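Local structure of cell wall surface anchor family protein (Streptococcus agalactiae serogroup V, 3TW0) at residues K43-I48 with N118-R123; L167-T172 with Y362-K367; N194-F199 with S207-E212; A248-P253 with S258-E263; I325-D330 with E350-V355. The protein is the adhesive tip pilin of a Group B streptococcal pilus and probably attaches the bacterium to host tissue through a von Willebrand factor A domain. The protein carries 2 engineered substitutions. All coordinates share one frame; numbering follows the deposited sequence.

Contact 1: residues K43-I48 with N118-R123; sequences KLIDKI and NILKSR
Ile45 and Leu120 point at each other tip to tip between two nearly antiparallel helical segments, with Ile45 CD1 3.6 Å from Leu120 CD2. The segment axes run at 167° to one another and come within 11.1 Å at their closest, so the space between them is bridged by side chains alone. This inner half is the close-packed one: both residues are buried, and both also lie on Val56 of the edge strand 55-61, while Ile45 reaches Val15 of strand 11-18 as well. The other branch of Ile45 packs against Lys121. Ile45 CG2 stands opposite the backbone N and lies 3.9 Å from Lys121 CG, the two side chains sliding past each other in opposite directions.

Farther out the contact turns polar and more open. The Lys121 chain bends at its third torsion (72°), which turns its end toward Asp46, and the two side chains cross at about a right angle. Lys121 NZ forms a salt bridge with Asp46 OD1 at 2.8 Å, the oxygen offering its syn lone pair; Lys121 NZ is 3.3 Å from Asp46 OD2. Asp46 is exposed, so solvent would be expected to weaken the attraction. Such pairing of helices 33-48 and 114-122 over the edge of a parallel sheet belongs to the layered alpha/beta architecture of the von Willebrand factor A domain.

Contact 2: residues L167-T172 with Y362-K367; sequences LIFHVT and YDELNK
Helix-on-sheet packing of the von Willebrand factor A fold brings Phe169, on a central strand of the parallel sheet, against Leu365 and Glu364 of the C-terminal helix 358-366. The touch is light. Phe169 CE1 lies 4.5 Å from Leu365 CD2 and 4.4 Å from Glu364 OE2, and both partners approach the ring obliquely. With CG opposite the backbone N (chi1 -170°), the phenyl group extends from the strand toward the helix. The Leu365 side chain does not start toward the strand, but its end comes nearer, whereas Glu364 approaches the ring through OE2 while its side chain also touches Asn351. All three residues are buried, and no hydrogen bond joins the two segments.

Leu44 of helix 33-48 touches both Phe169 and Leu365, completing the apolar cluster. On the sheet side Phe169 rests on Val323 and Glu364 on Phe321, both of strand 319-324, while the backbone of strand 165-172 is hydrogen-bonded to strands 11-18 and 319-324.

Contact 3: residues N194-F199 with S207-E212; sequences NQFNSF and SGILQE
Two phenyl rings, those of Phe196 and Phe199, meet the same methyl group, CD1 of Ile209, and in each case it approaches obliquely. Phe196 has CG anti to its backbone N (chi1 -179°), which carries the ring to Ile209. Phe196 CE1 is 3.8 Å from Ile209 CD1, the two side chains crossing at about a right angle. Phe199 CD2 is 4.1 Å from Ile209 CD1. One face of the Phe199 ring is occupied from within its own helix: the carbonyl O of Gln195 lies 3.4 Å above the plane, over the ring centre. The Phe196 ring has a cation-pi partner in Lys296.

Phe199 makes its nearer approach with CB: Phe199 CB sits 3.8 Å from Ile209 CG1, and the side chain sets out toward the 207-212 segment, but the ring leads away. Ile209 thus spreads its branches against the helix, with CG1, CG2 and CD1 all by Phe199 CB, and CD1 alone also reaching Phe196. Beyond this apolar patch a water joins the backbones, donating to Phe199 O at 2.9 Å and accepting from Leu210 N at 2.9 Å. No direct hydrogen bond crosses the contact.

Phe196 and Ile209 both also rest on Leu307 of helix 302-312, and the Ile209 backbone is hydrogen-bonded to that of Leu307. This is a helix followed by a returning loop that packs back against it, within the long insertion between core strands 165-172 and 319-324 of the von Willebrand factor A fold.

Contact 4: residues A248-P253 with S258-E263; sequences AAYRVP and SVMSNE
Met260 carries the whole contact from the helix, facing Tyr250 and Val252 on the strand side. Its CB points toward segment 248-253. Met260 CG, placed opposite the carbonyl carbon (chi1 -55°), comes within 4.1 Å of Val252 CG2. The chain bends at its second and third torsions, about the bonds before and after CG, and so turns its end toward the two partners. Strand 249-251 belongs to an antiparallel sheet separate from the parallel core, paired there with strand 271-276, and helix 257-263 follows it after a short connection, so Met260 packs a helix onto the strand just before it in the chain; it also touches Ile272 of strand 271-276.

The exact position of the Met260 methyl, CE, is doubtful, because its modelled approach to Val252 CB is impossibly short. As modelled, CE lies at the edge of the Tyr250 ring, near its plane, the two side chains crossing at about a right angle, and it meets Val252 tip to tip. Tyr93 also touches Met260.

Contact 5: residues I325-D330 with E350-V355; sequences IGVNGD and ENYCNV. Engineered in segment 350-355: Cys353 (natural residue Thr).
Asn354 meets Gly326 and Val327 through two waters, one for each end of its amide, and no direct hydrogen bond forms. The first accepts from Gly326 N at 3.1 Å and donates to Asn354 OD1, an oxygen that also takes the backbone N-H of Asp356. The second accepts from Val327 N (2.8 Å) and from Asn354 ND2 (2.9 Å). Beside the waters the side chains touch directly: Val327 CG2, set opposite its carbonyl carbon, lies 3.5 Å from Tyr352 OH, and the two slide past each other in opposite directions. Val327 CG2 also packs 4.2 Å from Asn354 ND2. At the other end Ile325 CG1 is 4.2 Å from Val355 CB.

Neighbouring Cys353 is an engineered residue, joined by a disulfide to Cys360 of helix 358-366. The Ile325 side chain comes about 5 Å from that of Asp173, a magnesium ligand in another structure of this protein. Direct backbone pairing links strand 352-354 to strand 319-324 as far as Gly324; beyond it, where no direct hydrogen bond joins the segments, two waters and the Asn354 amide serve the N-H groups of Gly326 and Val327.

From the N terminus, contact 1 closes the first loop, joining helix 33-48 to helix 114-122 beside the edge strand 55-61, and is complete before any other contact opens. Contact 2 then opens on strand 165-172 and closes only at the C-terminal helix, so contacts 3, 4 and 5 are nested inside its loop, following one another in series; none cross. Contact 3 closes the short connection leaving helix 192-201, and contact 4 another in the outlying antiparallel region, on the opposite side of the chain's centre from contacts 1, 2 and 5. Contact 5 closes the loop that carries helix 335-344, between strands 319-324 and 352-354 of the parallel sheet. Contacts 1 and 2 share packing through Leu44, whereas contacts 2 and 5 meet at Thr172 and Ile325.

Contact 1: residues K43-I48 with N118-R123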
# COMPACT_ATOMS: atom_id res chain seq x y z
N LYS A 43 -14.39 3.97 -17.95
CA LYS A 43 -15.76 4.53 -17.91
C LYS A 43 -15.77 5.84 -17.16
O LYS A 43 -16.47 6.78 -17.54
CB LYS A 43 -16.74 3.55 -17.26
CG LYS A 43 -17.65 2.77 -18.23
CD LYS A 43 -17.29 1.27 -18.33
CE LYS A 43 -17.68 0.47 -17.06
NZ LYS A 43 -18.99 0.88 -16.50
N LEU A 44 -14.97 5.93 -16.10
CA LEU A 44 -14.94 7.16 -15.33
C LEU A 44 -14.30 8.30 -16.14
O LEU A 44 -14.87 9.40 -16.25
CB LEU A 44 -14.28 6.94 -13.97
CG LEU A 44 -14.27 8.23 -13.17
CD1 LEU A 44 -15.62 8.56 -12.52
CD2 LEU A 44 -13.23 8.11 -12.16
N ILE A 45 -13.15 8.02 -16.74
CA ILE A 45 -12.49 8.99 -17.59
C ILE A 45 -13.46 9.52 -18.66
O ILE A 45 -13.61 10.73 -18.80
CB ILE A 45 -11.19 8.42 -18.25
CG1 ILE A 45 -10.15 7.97 -17.19
CG2 ILE A 45 -10.58 9.44 -19.20
CD1 ILE A 45 -9.52 9.09 -16.32
N ASP A 46 -14.11 8.62 -19.40
CA ASP A 46 -15.02 9.05 -20.48
C ASP A 46 -16.13 9.92 -19.90
O ASP A 46 -16.50 10.94 -20.50
CB ASP A 46 -15.64 7.87 -21.23
CG ASP A 46 -14.63 7.10 -22.06
OD1 ASP A 46 -13.56 7.67 -22.40
OD2 ASP A 46 -14.91 5.92 -22.37
N LYS A 47 -16.66 9.52 -18.75
CA LYS A 47 -17.74 10.28 -18.13
C LYS A 47 -17.28 11.69 -17.75
O LYS A 47 -17.91 12.66 -18.17
CB LYS A 47 -18.38 9.54 -16.95
CG LYS A 47 -19.69 10.23 -16.48
CD LYS A 47 -20.25 9.71 -15.16
CE LYS A 47 -21.42 8.75 -15.39
NZ LYS A 47 -22.45 8.85 -14.32
N ILE A 48 -16.19 11.79 -16.99
CA ILE A 48 -15.66 13.09 -16.57
C ILE A 48 -15.32 14.03 -17.73
O ILE A 48 -15.69 15.21 -17.71
CB ILE A 48 -14.41 12.95 -15.66
CG1 ILE A 48 -14.74 12.06 -14.46
CG2 ILE A 48 -13.89 14.32 -15.16
CD1 ILE A 48 -13.53 11.40 -13.88
N ASN A 118 -6.24 10.57 -24.25
CA ASN A 118 -5.93 9.35 -24.98
C ASN A 118 -4.65 8.65 -24.49
O ASN A 118 -4.59 7.42 -24.46
CB ASN A 118 -5.71 9.64 -26.47
CG ASN A 118 -7.00 9.92 -27.23
OD1 ASN A 118 -8.11 9.60 -26.79
ND2 ASN A 118 -6.85 10.53 -28.41
N ILE A 119 -3.62 9.42 -24.17
CA ILE A 119 -2.40 8.85 -23.61
C ILE A 119 -2.72 8.19 -22.26
O ILE A 119 -2.34 7.04 -22.02
CB ILE A 119 -1.30 9.89 -23.39
CG1 ILE A 119 -0.84 10.45 -24.73
CG2 ILE A 119 -0.12 9.26 -22.70
CD1 ILE A 119 -0.17 11.79 -24.59
N LEU A 120 -3.41 8.94 -21.40
CA LEU A 120 -3.86 8.40 -20.09
C LEU A 120 -4.57 7.05 -20.25
O LEU A 120 -4.15 6.04 -19.67
CB LEU A 120 -4.74 9.44 -19.37
CG LEU A 120 -5.20 9.21 -17.94
CD1 LEU A 120 -5.53 10.55 -17.30
CD2 LEU A 120 -6.37 8.26 -17.93
N LYS A 121 -5.60 7.01 -21.10
CA LYS A 121 -6.38 5.80 -21.28
C LYS A 121 -5.55 4.63 -21.87
O LYS A 121 -5.81 3.48 -21.52
CB LYS A 121 -7.62 6.07 -22.14
CG LYS A 121 -8.64 7.05 -21.56
CD LYS A 121 -9.84 7.19 -22.49
CE LYS A 121 -10.67 5.93 -22.42
NZ LYS A 121 -11.77 5.81 -23.46
N SER A 122 -4.57 4.93 -22.73
CA SER A 122 -3.64 3.90 -23.26
C SER A 122 -2.74 3.31 -22.16
O SER A 122 -2.23 2.19 -22.28
CB SER A 122 -2.77 4.47 -24.39
OG SER A 122 -1.65 5.20 -23.89
N ARG A 123 -2.55 4.06 -21.09
CA ARG A 123 -1.72 3.60 -19.99
C ARG A 123 -2.47 2.81 -18.89
O ARG A 123 -1.84 2.34 -17.93
CB ARG A 123 -1.00 4.78 -19.40
CG ARG A 123 0.10 5.31 -20.30
CD ARG A 123 0.88 6.35 -19.58
NE ARG A 123 1.77 7.05 -20.49
CZ ARG A 123 2.35 8.21 -20.23
NH1 ARG A 123 2.15 8.82 -19.08
NH2 ARG A 123 3.16 8.75 -21.12

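Contact 2: residues L167-T172 with Y362-K367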
# COMPACT_ATOMS: atom_id res chain seq x y z
N LEU A 167 -11.82 15.73 -7.08
CA LEU A 167 -12.25 14.39 -6.70
C LEU A 167 -11.10 13.38 -6.77
O LEU A 167 -10.31 13.39 -7.72
CB LEU A 167 -13.40 13.93 -7.58
CG LEU A 167 -13.73 12.44 -7.57
CD1 LEU A 167 -14.32 12.02 -6.19
CD2 LEU A 167 -14.70 12.10 -8.71
N ILE A 168 -10.98 12.55 -5.74
CA ILE A 168 -10.16 11.34 -5.86
C ILE A 168 -11.11 10.15 -6.03
O ILE A 168 -12.05 9.97 -5.23
CB ILE A 168 -9.17 11.14 -4.69
CG1 ILE A 168 -8.14 12.29 -4.68
CG2 ILE A 168 -8.47 9.76 -4.84
CD1 ILE A 168 -7.36 12.41 -3.37
N PHE A 169 -10.89 9.39 -7.12
CA PHE A 169 -11.68 8.21 -7.41
C PHE A 169 -10.76 6.98 -7.37
O PHE A 169 -9.87 6.81 -8.22
CB PHE A 169 -12.31 8.38 -8.79
CG PHE A 169 -13.35 7.34 -9.14
CD1 PHE A 169 -14.69 7.61 -8.95
CD2 PHE A 169 -12.98 6.12 -9.73
CE1 PHE A 169 -15.66 6.67 -9.29
CE2 PHE A 169 -13.94 5.17 -10.10
CZ PHE A 169 -15.28 5.44 -9.87
N HIS A 170 -10.98 6.13 -6.38
CA HIS A 170 -9.97 5.12 -5.99
C HIS A 170 -10.56 3.76 -6.20
O HIS A 170 -11.60 3.42 -5.60
CB HIS A 170 -9.58 5.36 -4.54
CG HIS A 170 -8.60 4.36 -3.99
ND1 HIS A 170 -8.48 4.13 -2.63
CD2 HIS A 170 -7.71 3.54 -4.59
CE1 HIS A 170 -7.54 3.22 -2.43
NE2 HIS A 170 -7.05 2.85 -3.60
N VAL A 171 -9.92 2.99 -7.07
CA VAL A 171 -10.39 1.67 -7.45
C VAL A 171 -9.40 0.60 -6.99
O VAL A 171 -8.22 0.58 -7.40
CB VAL A 171 -10.55 1.54 -8.99
CG1 VAL A 171 -11.24 0.24 -9.32
CG2 VAL A 171 -11.33 2.75 -9.53
N THR A 172 -9.90 -0.32 -6.16
CA THR A 172 -9.00 -1.20 -5.40
C THR A 172 -9.79 -2.37 -4.85
O THR A 172 -11.03 -2.34 -4.84
CB THR A 172 -8.34 -0.39 -4.24
OG1 THR A 172 -7.55 -1.24 -3.40
CG2 THR A 172 -9.40 0.32 -3.37
N TYR A 362 -23.56 5.56 -9.68
CA TYR A 362 -24.39 6.57 -10.36
C TYR A 362 -24.79 7.68 -9.40
O TYR A 362 -24.62 8.86 -9.70
CB TYR A 362 -25.69 5.95 -10.93
CG TYR A 362 -26.39 6.90 -11.86
CD1 TYR A 362 -26.08 6.92 -13.21
CD2 TYR A 362 -27.33 7.83 -11.37
CE1 TYR A 362 -26.68 7.80 -14.07
CE2 TYR A 362 -27.94 8.74 -12.23
CZ TYR A 362 -27.61 8.71 -13.57
OH TYR A 362 -28.17 9.61 -14.44
N ASP A 363 -25.33 7.30 -8.24
CA ASP A 363 -25.85 8.29 -7.30
C ASP A 363 -24.80 9.29 -6.84
O ASP A 363 -25.07 10.49 -6.83
CB ASP A 363 -26.54 7.64 -6.10
CG ASP A 363 -27.95 7.14 -6.44
OD1 ASP A 363 -28.52 7.52 -7.50
OD2 ASP A 363 -28.49 6.35 -5.64
N GLU A 364 -23.60 8.82 -6.53
CA GLU A 364 -22.54 9.72 -6.06
C GLU A 364 -22.05 10.68 -7.17
O GLU A 364 -21.88 11.88 -6.93
CB GLU A 364 -21.40 8.94 -5.39
CG GLU A 364 -20.64 7.94 -6.30
CD GLU A 364 -19.55 7.13 -5.56
OE1 GLU A 364 -19.44 7.25 -4.31
OE2 GLU A 364 -18.82 6.35 -6.23
N LEU A 365 -21.87 10.16 -8.39
CA LEU A 365 -21.33 10.93 -9.52
C LEU A 365 -22.32 11.94 -10.08
O LEU A 365 -21.93 12.98 -10.63
CB LEU A 365 -20.90 10.00 -10.65
CG LEU A 365 -19.65 9.15 -10.44
CD1 LEU A 365 -19.52 8.11 -11.51
CD2 LEU A 365 -18.39 10.03 -10.38
N ASN A 366 -23.61 11.62 -9.95
CA ASN A 366 -24.70 12.43 -10.50
C ASN A 366 -24.62 13.93 -10.21
O ASN A 366 -24.85 14.73 -11.11
CB ASN A 366 -26.06 11.84 -10.08
CG ASN A 366 -27.24 12.55 -10.76
OD1 ASN A 366 -27.28 12.72 -11.99
ND2 ASN A 366 -28.20 12.95 -9.94
N LYS A 367 -24.31 14.29 -8.96
CA LYS A 367 -23.98 15.67 -8.53
C LYS A 367 -23.19 16.50 -9.57
O LYS A 367 -23.51 17.67 -9.81
CB LYS A 367 -23.21 15.62 -7.20
CG LYS A 367 -22.33 16.84 -6.91
CD LYS A 367 -21.09 16.47 -6.08
CE LYS A 367 -21.35 16.54 -4.57
NZ LYS A 367 -20.33 15.78 -3.80

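Contact 3: residues N194-F199 with S207-E212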
# COMPACT_ATOMS: atom_id res chain seq x y z
N ASN A 194 0.23 7.53 25.08
CA ASN A 194 0.24 8.98 25.21
C ASN A 194 0.94 9.66 24.03
O ASN A 194 0.57 10.76 23.65
CB ASN A 194 0.83 9.42 26.56
CG ASN A 194 -0.09 9.11 27.75
OD1 ASN A 194 -1.31 9.06 27.60
ND2 ASN A 194 0.49 8.90 28.93
N GLN A 195 1.95 9.01 23.45
CA GLN A 195 2.62 9.59 22.27
C GLN A 195 1.64 9.62 21.10
O GLN A 195 1.51 10.62 20.42
CB GLN A 195 3.88 8.79 21.88
CG GLN A 195 5.05 8.93 22.86
CD GLN A 195 6.33 8.39 22.26
OE1 GLN A 195 6.60 8.58 21.07
NE2 GLN A 195 7.09 7.68 23.07
N PHE A 196 0.91 8.54 20.93
CA PHE A 196 -0.06 8.40 19.82
C PHE A 196 -1.14 9.47 19.96
O PHE A 196 -1.41 10.26 19.03
CB PHE A 196 -0.67 7.00 19.88
CG PHE A 196 -1.66 6.69 18.78
CD1 PHE A 196 -1.22 6.31 17.51
CD2 PHE A 196 -3.05 6.71 19.05
CE1 PHE A 196 -2.15 5.99 16.52
CE2 PHE A 196 -3.96 6.41 18.06
CZ PHE A 196 -3.52 6.06 16.78
N ASN A 197 -1.75 9.50 21.15
CA ASN A 197 -2.69 10.56 21.53
C ASN A 197 -2.20 11.98 21.26
O ASN A 197 -3.00 12.80 20.80
CB ASN A 197 -3.08 10.42 23.00
CG ASN A 197 -3.88 9.16 23.26
OD1 ASN A 197 -4.31 8.50 22.32
ND2 ASN A 197 -4.12 8.85 24.54
N SER A 198 -0.92 12.29 21.51
CA SER A 198 -0.41 13.63 21.15
C SER A 198 -0.35 13.86 19.64
O SER A 198 -0.51 15.00 19.19
CB SER A 198 0.96 13.93 21.77
OG SER A 198 0.93 13.71 23.17
N PHE A 199 -0.10 12.81 18.86
CA PHE A 199 -0.16 12.95 17.40
C PHE A 199 -1.61 13.30 16.99
O PHE A 199 -1.83 14.20 16.20
CB PHE A 199 0.29 11.67 16.65
CG PHE A 199 1.70 11.19 17.00
CD1 PHE A 199 2.74 12.10 17.25
CD2 PHE A 199 1.99 9.82 17.04
CE1 PHE A 199 4.03 11.66 17.58
CE2 PHE A 199 3.26 9.37 17.37
CZ PHE A 199 4.30 10.31 17.65
N SER A 207 -8.88 12.38 14.53
CA SER A 207 -9.10 11.11 13.80
C SER A 207 -7.90 10.70 12.96
O SER A 207 -7.98 9.70 12.25
CB SER A 207 -10.28 11.22 12.82
OG SER A 207 -10.05 12.28 11.91
N GLY A 208 -6.84 11.49 12.98
CA GLY A 208 -5.67 11.24 12.10
C GLY A 208 -4.37 11.71 12.70
O GLY A 208 -4.33 12.21 13.84
N ILE A 209 -3.30 11.60 11.90
CA ILE A 209 -1.97 11.99 12.29
C ILE A 209 -1.37 12.74 11.10
O ILE A 209 -1.57 12.35 9.92
CB ILE A 209 -1.09 10.75 12.59
CG1 ILE A 209 -1.62 9.99 13.82
CG2 ILE A 209 0.38 11.15 12.78
CD1 ILE A 209 -0.78 8.74 14.24
N LEU A 210 -0.65 13.82 11.41
CA LEU A 210 -0.07 14.66 10.36
C LEU A 210 1.10 13.94 9.71
O LEU A 210 1.76 13.11 10.34
CB LEU A 210 0.38 16.02 10.91
CG LEU A 210 -0.70 17.07 11.25
CD1 LEU A 210 -0.08 18.23 12.06
CD2 LEU A 210 -1.48 17.62 10.02
N GLN A 211 1.36 14.27 8.45
CA GLN A 211 2.54 13.74 7.74
C GLN A 211 3.84 13.84 8.55
O GLN A 211 4.65 12.90 8.57
CB GLN A 211 2.72 14.42 6.37
CG GLN A 211 3.84 13.77 5.54
CD GLN A 211 3.79 14.15 4.08
OE1 GLN A 211 2.79 13.95 3.39
NE2 GLN A 211 4.90 14.67 3.58
N GLU A 212 4.02 14.97 9.24
CA GLU A 212 5.25 15.25 9.98
C GLU A 212 5.55 14.21 11.09
O GLU A 212 6.68 14.13 11.56
CB GLU A 212 5.21 16.66 10.58
CG GLU A 212 4.14 16.78 11.66
CD GLU A 212 4.06 18.17 12.25
OE1 GLU A 212 4.01 19.12 11.47
OE2 GLU A 212 4.04 18.30 13.48
O HOH W 1 0.19 14.37 14.11

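Contact 4: residues A248-P253 with S258-E263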
# COMPACT_ATOMS: atom_id res chain seq x y z
N ALA A 248 10.07 -22.36 11.10
CA ALA A 248 10.89 -22.78 9.96
C ALA A 248 12.35 -22.41 10.13
O ALA A 248 12.70 -21.51 10.89
CB ALA A 248 10.36 -22.24 8.64
N ALA A 249 13.20 -23.13 9.41
CA ALA A 249 14.63 -22.88 9.43
C ALA A 249 15.23 -23.01 8.02
O ALA A 249 14.64 -23.64 7.13
CB ALA A 249 15.32 -23.82 10.40
N TYR A 250 16.38 -22.40 7.81
CA TYR A 250 17.09 -22.47 6.55
C TYR A 250 18.31 -23.35 6.79
O TYR A 250 19.23 -22.94 7.52
CB TYR A 250 17.52 -21.06 6.16
CG TYR A 250 18.30 -20.92 4.87
CD1 TYR A 250 17.64 -20.65 3.68
CD2 TYR A 250 19.68 -20.98 4.86
CE1 TYR A 250 18.34 -20.49 2.51
CE2 TYR A 250 20.40 -20.82 3.67
CZ TYR A 250 19.71 -20.58 2.50
OH TYR A 250 20.41 -20.43 1.32
N ARG A 251 18.32 -24.55 6.22
CA ARG A 251 19.49 -25.40 6.29
C ARG A 251 20.60 -24.77 5.46
O ARG A 251 20.41 -24.47 4.30
CB ARG A 251 19.17 -26.80 5.75
CG ARG A 251 20.23 -27.85 6.04
CD ARG A 251 19.72 -29.21 5.63
NE ARG A 251 20.75 -30.23 5.76
CZ ARG A 251 20.48 -31.51 6.04
NH1 ARG A 251 19.23 -31.92 6.22
NH2 ARG A 251 21.48 -32.37 6.14
N VAL A 252 21.77 -24.54 6.05
CA VAL A 252 22.87 -24.03 5.23
C VAL A 252 23.74 -25.16 4.65
O VAL A 252 24.19 -26.03 5.39
CB VAL A 252 23.68 -22.85 5.90
CG1 VAL A 252 23.37 -22.71 7.40
CG2 VAL A 252 25.17 -22.93 5.61
N PRO A 253 23.92 -25.16 3.32
CA PRO A 253 24.70 -26.22 2.65
C PRO A 253 26.18 -26.25 3.07
O PRO A 253 26.74 -25.21 3.44
CB PRO A 253 24.55 -25.87 1.16
CG PRO A 253 23.24 -25.11 1.08
CD PRO A 253 23.26 -24.28 2.34
N SER A 258 30.76 -21.82 5.52
CA SER A 258 31.77 -20.90 6.05
C SER A 258 31.54 -19.44 5.64
O SER A 258 31.86 -18.52 6.39
CB SER A 258 33.18 -21.36 5.65
OG SER A 258 34.12 -21.01 6.65
N VAL A 259 31.01 -19.24 4.43
CA VAL A 259 30.69 -17.90 3.91
C VAL A 259 29.57 -17.25 4.74
O VAL A 259 29.62 -16.06 5.05
CB VAL A 259 30.34 -17.98 2.40
CG1 VAL A 259 29.73 -16.68 1.89
CG2 VAL A 259 31.59 -18.32 1.57
N MET A 260 28.58 -18.06 5.12
CA MET A 260 27.46 -17.57 5.92
C MET A 260 27.93 -17.18 7.31
O MET A 260 27.51 -16.13 7.82
CB MET A 260 26.32 -18.60 5.97
CG MET A 260 25.81 -19.05 4.59
SD MET A 260 24.10 -18.69 4.15
CE MET A 260 23.28 -19.97 5.02
N SER A 261 28.80 -18.00 7.92
CA SER A 261 29.39 -17.71 9.25
C SER A 261 30.18 -16.41 9.21
O SER A 261 29.97 -15.52 10.04
CB SER A 261 30.30 -18.85 9.74
OG SER A 261 29.61 -20.09 9.80
N ASN A 262 31.09 -16.33 8.23
CA ASN A 262 31.87 -15.14 7.88
C ASN A 262 30.97 -13.90 7.78
O ASN A 262 31.25 -12.86 8.40
CB ASN A 262 32.58 -15.43 6.54
CG ASN A 262 33.68 -14.43 6.19
OD1 ASN A 262 33.61 -13.23 6.50
ND2 ASN A 262 34.69 -14.92 5.48
N GLU A 263 29.88 -14.04 7.02
CA GLU A 263 28.87 -12.97 6.88
C GLU A 263 28.13 -12.58 8.17
O GLU A 263 27.66 -11.45 8.29
CB GLU A 263 27.86 -13.34 5.79
CG GLU A 263 28.32 -12.95 4.39
CD GLU A 263 27.61 -13.71 3.29
OE1 GLU A 263 26.83 -14.65 3.60
OE2 GLU A 263 27.82 -13.36 2.11

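Contact 5: residues I325-D330 with E350-V355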
# COMPACT_ATOMS: atom_id res chain seq x y z
N ILE A 325 -13.43 -3.78 -5.77
CA ILE A 325 -13.49 -4.80 -6.81
C ILE A 325 -13.18 -6.19 -6.27
O ILE A 325 -12.11 -6.42 -5.73
CB ILE A 325 -12.55 -4.45 -7.98
CG1 ILE A 325 -12.95 -3.09 -8.58
CG2 ILE A 325 -12.54 -5.59 -9.03
CD1 ILE A 325 -12.98 -3.08 -10.05
N GLY A 326 -14.13 -7.10 -6.45
CA GLY A 326 -14.01 -8.50 -5.99
C GLY A 326 -13.45 -8.61 -4.58
O GLY A 326 -12.38 -9.19 -4.39
N VAL A 327 -14.18 -8.07 -3.61
CA VAL A 327 -13.64 -7.81 -2.26
C VAL A 327 -13.72 -9.04 -1.36
O VAL A 327 -14.83 -9.53 -1.05
CB VAL A 327 -14.42 -6.62 -1.58
CG1 VAL A 327 -13.90 -6.31 -0.15
CG2 VAL A 327 -14.37 -5.35 -2.45
N ASN A 328 -12.56 -9.56 -0.94
CA ASN A 328 -12.54 -10.69 0.01
C ASN A 328 -11.48 -10.60 1.10
O ASN A 328 -11.42 -11.47 1.94
CB ASN A 328 -12.43 -12.05 -0.73
CG ASN A 328 -11.02 -12.32 -1.25
OD1 ASN A 328 -10.09 -11.54 -1.03
ND2 ASN A 328 -10.86 -13.42 -1.99
N GLY A 329 -10.62 -9.57 1.09
CA GLY A 329 -9.57 -9.44 2.12
C GLY A 329 -8.20 -10.06 1.85
O GLY A 329 -7.35 -10.07 2.75
N ASP A 330 -7.95 -10.53 0.63
CA ASP A 330 -6.64 -11.11 0.28
C ASP A 330 -5.54 -10.03 0.17
O ASP A 330 -5.73 -9.04 -0.54
CB ASP A 330 -6.75 -11.95 -1.01
CG ASP A 330 -5.44 -12.71 -1.38
OD1 ASP A 330 -4.71 -13.22 -0.49
OD2 ASP A 330 -5.16 -12.85 -2.60
N GLU A 350 -21.36 6.20 2.27
CA GLU A 350 -21.97 5.89 0.98
C GLU A 350 -21.10 6.24 -0.23
O GLU A 350 -21.53 6.09 -1.40
CB GLU A 350 -23.35 6.56 0.87
CG GLU A 350 -23.30 8.07 0.61
CD GLU A 350 -23.31 8.91 1.89
OE1 GLU A 350 -23.13 8.35 3.00
OE2 GLU A 350 -23.51 10.14 1.78
N ASN A 351 -19.89 6.74 0.02
CA ASN A 351 -18.96 7.00 -1.07
C ASN A 351 -18.00 5.84 -1.27
O ASN A 351 -17.14 5.90 -2.14
CB ASN A 351 -18.24 8.33 -0.91
CG ASN A 351 -19.19 9.52 -1.05
OD1 ASN A 351 -20.02 9.58 -1.96
ND2 ASN A 351 -19.05 10.47 -0.15
N TYR A 352 -18.14 4.81 -0.45
CA TYR A 352 -17.68 3.49 -0.81
C TYR A 352 -18.80 2.73 -1.56
O TYR A 352 -19.89 2.57 -1.04
CB TYR A 352 -17.23 2.65 0.40
CG TYR A 352 -17.05 1.21 -0.05
CD1 TYR A 352 -16.05 0.89 -0.96
CD2 TYR A 352 -17.94 0.19 0.35
CE1 TYR A 352 -15.88 -0.41 -1.44
CE2 TYR A 352 -17.76 -1.16 -0.14
CZ TYR A 352 -16.73 -1.42 -1.05
OH TYR A 352 -16.50 -2.68 -1.57
N CYS A 353 -18.53 2.25 -2.78
CA CYS A 353 -19.48 1.44 -3.52
C CYS A 353 -18.76 0.20 -4.02
O CYS A 353 -17.61 0.30 -4.48
CB CYS A 353 -20.05 2.21 -4.73
SG CYS A 353 -20.76 3.85 -4.39
N ASN A 354 -19.41 -0.96 -3.93
CA ASN A 354 -18.94 -2.09 -4.72
C ASN A 354 -19.13 -1.70 -6.17
O ASN A 354 -20.04 -0.92 -6.51
CB ASN A 354 -19.71 -3.38 -4.43
CG ASN A 354 -18.93 -4.62 -4.89
OD1 ASN A 354 -18.84 -4.94 -6.11
ND2 ASN A 354 -18.34 -5.32 -3.91
N VAL A 355 -18.23 -2.17 -7.02
CA VAL A 355 -18.32 -1.92 -8.45
C VAL A 355 -19.64 -2.50 -9.00
O VAL A 355 -20.25 -1.91 -9.90
CB VAL A 355 -17.08 -2.47 -9.20
CG1 VAL A 355 -17.06 -4.01 -9.20
CG2 VAL A 355 -17.01 -1.90 -10.64
O HOH W 2 -17.13 -6.56 -7.05
O HOH W 3 -16.84 -7.72 -4.46